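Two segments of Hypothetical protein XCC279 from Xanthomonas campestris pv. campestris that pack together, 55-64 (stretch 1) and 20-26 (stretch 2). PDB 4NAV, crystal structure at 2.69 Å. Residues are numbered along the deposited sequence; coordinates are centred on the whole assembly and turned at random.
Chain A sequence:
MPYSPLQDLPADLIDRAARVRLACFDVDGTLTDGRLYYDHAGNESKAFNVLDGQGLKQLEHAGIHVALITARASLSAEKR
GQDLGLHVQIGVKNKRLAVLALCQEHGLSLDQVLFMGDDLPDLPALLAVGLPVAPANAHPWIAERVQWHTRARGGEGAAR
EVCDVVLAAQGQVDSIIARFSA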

# COMPACT_ATOMS: atom_id res chain seq x y z
N GLY A 55 19.28 -3.12 -6.53
CA GLY A 55 20.20 -1.99 -6.70
C GLY A 55 21.36 -1.97 -5.70
O GLY A 55 22.50 -1.71 -6.04
N LEU A 56 21.07 -2.31 -4.45
CA LEU A 56 22.07 -2.22 -3.41
C LEU A 56 23.18 -3.26 -3.56
O LEU A 56 24.34 -2.97 -3.38
CB LEU A 56 21.40 -2.30 -2.05
CG LEU A 56 20.51 -1.07 -1.77
CD1 LEU A 56 19.67 -1.33 -0.54
CD2 LEU A 56 21.30 0.20 -1.60
N LYS A 57 22.78 -4.49 -3.87
CA LYS A 57 23.71 -5.56 -4.19
C LYS A 57 24.65 -5.15 -5.33
O LYS A 57 25.84 -5.44 -5.30
CB LYS A 57 22.95 -6.81 -4.58
CG LYS A 57 22.43 -7.60 -3.41
CD LYS A 57 21.62 -8.79 -3.88
CE LYS A 57 21.13 -9.61 -2.68
NZ LYS A 57 20.16 -10.69 -3.01
N GLN A 58 24.11 -4.43 -6.31
CA GLN A 58 24.88 -4.10 -7.49
C GLN A 58 25.93 -3.08 -7.18
O GLN A 58 27.05 -3.15 -7.71
CB GLN A 58 23.96 -3.58 -8.53
CG GLN A 58 22.88 -4.57 -8.82
CD GLN A 58 23.23 -5.48 -9.92
OE1 GLN A 58 23.64 -6.63 -9.70
NE2 GLN A 58 23.10 -4.97 -11.14
N LEU A 59 25.58 -2.14 -6.30
CA LEU A 59 26.58 -1.24 -5.73
C LEU A 59 27.66 -2.03 -5.02
O LEU A 59 28.85 -1.83 -5.26
CB LEU A 59 25.95 -0.27 -4.75
CG LEU A 59 25.13 0.87 -5.31
CD1 LEU A 59 24.72 1.79 -4.19
CD2 LEU A 59 25.87 1.68 -6.38
N GLU A 60 27.27 -2.99 -4.18
CA GLU A 60 28.28 -3.75 -3.48
C GLU A 60 29.13 -4.51 -4.54
O GLU A 60 30.35 -4.46 -4.51
CB GLU A 60 27.68 -4.67 -2.42
CG GLU A 60 28.64 -5.04 -1.28
CD GLU A 60 28.91 -3.91 -0.26
OE1 GLU A 60 27.99 -3.12 0.04
OE2 GLU A 60 30.07 -3.83 0.23
N HIS A 61 28.47 -5.15 -5.49
CA HIS A 61 29.12 -5.91 -6.54
C HIS A 61 30.07 -5.07 -7.39
O HIS A 61 31.06 -5.58 -7.93
CB HIS A 61 28.04 -6.54 -7.43
CG HIS A 61 28.50 -7.68 -8.26
ND1 HIS A 61 28.95 -7.53 -9.55
CD2 HIS A 61 28.58 -9.00 -7.98
CE1 HIS A 61 29.28 -8.71 -10.03
NE2 HIS A 61 29.06 -9.62 -9.10
N ALA A 62 29.78 -3.77 -7.46
CA ALA A 62 30.66 -2.85 -8.15
C ALA A 62 31.66 -2.18 -7.22
O ALA A 62 32.31 -1.19 -7.57
CB ALA A 62 29.84 -1.80 -8.82
N GLY A 63 31.86 -2.78 -6.06
CA GLY A 63 32.99 -2.39 -5.22
C GLY A 63 32.77 -1.14 -4.43
O GLY A 63 33.71 -0.57 -3.88
N ILE A 64 31.50 -0.75 -4.34
CA ILE A 64 31.12 0.40 -3.58
C ILE A 64 30.63 -0.11 -2.26
O ILE A 64 29.79 -0.97 -2.24
CB ILE A 64 30.01 1.17 -4.29
CG1 ILE A 64 30.51 1.64 -5.65
CG2 ILE A 64 29.57 2.38 -3.47
CD1 ILE A 64 29.43 2.18 -6.54
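Stretch 2 (20-26) VRLACFD

Stretch 2 packs along one side of the helix in stretch 1. Its strand residues, Leu22 to Phe25, are extended, whereas Arg21, at phi/psi -115/-19, breaks from the extended form just before them. Val20 and Arg21 lead into the strand as loop. Stretch 1 is helical from Gly55 to His61, the end of a helix that begins earlier in the chain. Ala62 is the first residue to leave helical phi/psi. The helix and strand axes approach to 10.2 Å, and their N-to-C directions differ by 156°, with a signed crossing angle of -156°. The two elements are therefore nearly antiparallel. The start of stretch 2 lies by the end of stretch 1, and Phe25 lies back along the helix by Leu56. Together the two stretches bury 318 Å², both sides summed.

Ile64 covers the most surface in this contact. It follows the turn that closes the helix, where Ile64 N donates a hydrogen bond to Leu59 O at 3.0 Å. Its CA is 4.9 Å from the CA of Arg21, so the two backbones run close together here. The side chain is in the m, t rotamer and its CA-to-CB bond points sideways. Ile64 CG2 lies 3.5 Å from Arg21 O, 4.3 Å from Val20 CG1 and 4.4 Å from Ala23 CB. This one methyl thus meets both the backbone and the apolar side chains of stretch 2. Ile64 CG1 lies 3.9 Å from Val20 O.

Arg21 is the second large contributor. Its CA-to-CB bond points away from stretch 1, but the end of the side chain comes nearer. With chi1 and chi2 both m, the chain folds back and brings the guanidinium to the turn after the helix. Arg21 NH2 donates a weak hydrogen bond to Gly63 O at 3.0 Å. The N-H...O angle is 144°, well short of linear. Ala62 O also lies near the guanidinium plane, 3.8 Å from Arg21 NH2. Ile64 CG1 approaches Arg21 NH2 to 3.5 Å, so the aliphatic chain also packs against this group. Arg21 NH1 is hydrogen-bonded elsewhere in the structure. Gly63 has a phi of 80°, a value that favours glycine.

Phe25 anchors the other end of the contact. Its CA-to-CB bond points toward the helix, and the ring meets two leucines in different ways. Leu56 CD2 sits over one face, 3.9 Å from the Phe25 ring centroid and 25° off the ring normal, a CH-pi contact. The closest pair is Leu56 CD2 to Phe25 CE2 at 3.6 Å. Leu59 CD1 lies at the ring edge, 4.4 Å from Phe25 CZ.

Leu59 also reaches the middle of the strand, where Leu59 CD1 is 3.9 Å from Ala23 CB. The CA-to-CB bonds of Leu59 and Ala23 each point toward the opposing stretch. Strand side chains alternate: Ala23 and Phe25 face the helix, while Leu22 points away and Cys24 makes no contact with it.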

# COMPACT_ATOMS: atom_id res chain seq x y z
N VAL A 20 31.80 8.21 -6.12
CA VAL A 20 31.20 7.66 -4.94
C VAL A 20 31.78 6.29 -4.62
O VAL A 20 31.68 5.38 -5.39
CB VAL A 20 29.68 7.51 -5.12
CG1 VAL A 20 29.07 6.61 -4.05
CG2 VAL A 20 29.02 8.88 -5.13
N ARG A 21 32.33 6.18 -3.41
CA ARG A 21 32.90 4.93 -2.91
C ARG A 21 32.13 4.40 -1.73
O ARG A 21 32.28 3.23 -1.36
CB ARG A 21 34.35 5.17 -2.49
CG ARG A 21 35.20 5.77 -3.60
CD ARG A 21 35.67 4.86 -4.70
NE ARG A 21 35.03 3.55 -4.79
CZ ARG A 21 34.51 2.95 -5.87
NH1 ARG A 21 34.41 3.53 -7.07
NH2 ARG A 21 34.05 1.71 -5.75
N LEU A 22 31.36 5.27 -1.10
CA LEU A 22 30.55 4.84 0.04
C LEU A 22 29.17 5.41 -0.16
O LEU A 22 28.99 6.61 -0.38
CB LEU A 22 31.18 5.32 1.34
CG LEU A 22 30.31 5.20 2.59
CD1 LEU A 22 30.16 3.74 2.98
CD2 LEU A 22 30.90 5.98 3.73
N ALA A 23 28.17 4.53 -0.09
CA ALA A 23 26.76 4.93 -0.27
C ALA A 23 26.00 4.60 1.00
O ALA A 23 25.91 3.44 1.38
CB ALA A 23 26.15 4.20 -1.45
N CYS A 24 25.45 5.63 1.66
CA CYS A 24 24.74 5.43 2.92
C CYS A 24 23.30 5.74 2.72
O CYS A 24 22.96 6.68 2.02
CB CYS A 24 25.29 6.35 3.99
SG CYS A 24 27.05 6.16 4.28
N PHE A 25 22.42 5.00 3.39
CA PHE A 25 20.99 5.14 3.21
C PHE A 25 20.27 5.17 4.53
O PHE A 25 20.40 4.24 5.33
CB PHE A 25 20.45 3.97 2.41
CG PHE A 25 20.94 3.92 1.00
CD1 PHE A 25 20.15 4.37 -0.05
CD2 PHE A 25 22.20 3.42 0.73
CE1 PHE A 25 20.60 4.32 -1.35
CE2 PHE A 25 22.66 3.38 -0.56
CZ PHE A 25 21.86 3.82 -1.60
N ASP A 26 19.46 6.21 4.76
CA ASP A 26 18.45 6.18 5.81
C ASP A 26 17.56 4.97 5.56
O ASP A 26 17.49 4.45 4.45
CB ASP A 26 17.59 7.44 5.74
CG ASP A 26 16.67 7.60 6.94
OD1 ASP A 26 17.15 7.30 8.07
OD2 ASP A 26 15.49 8.02 6.77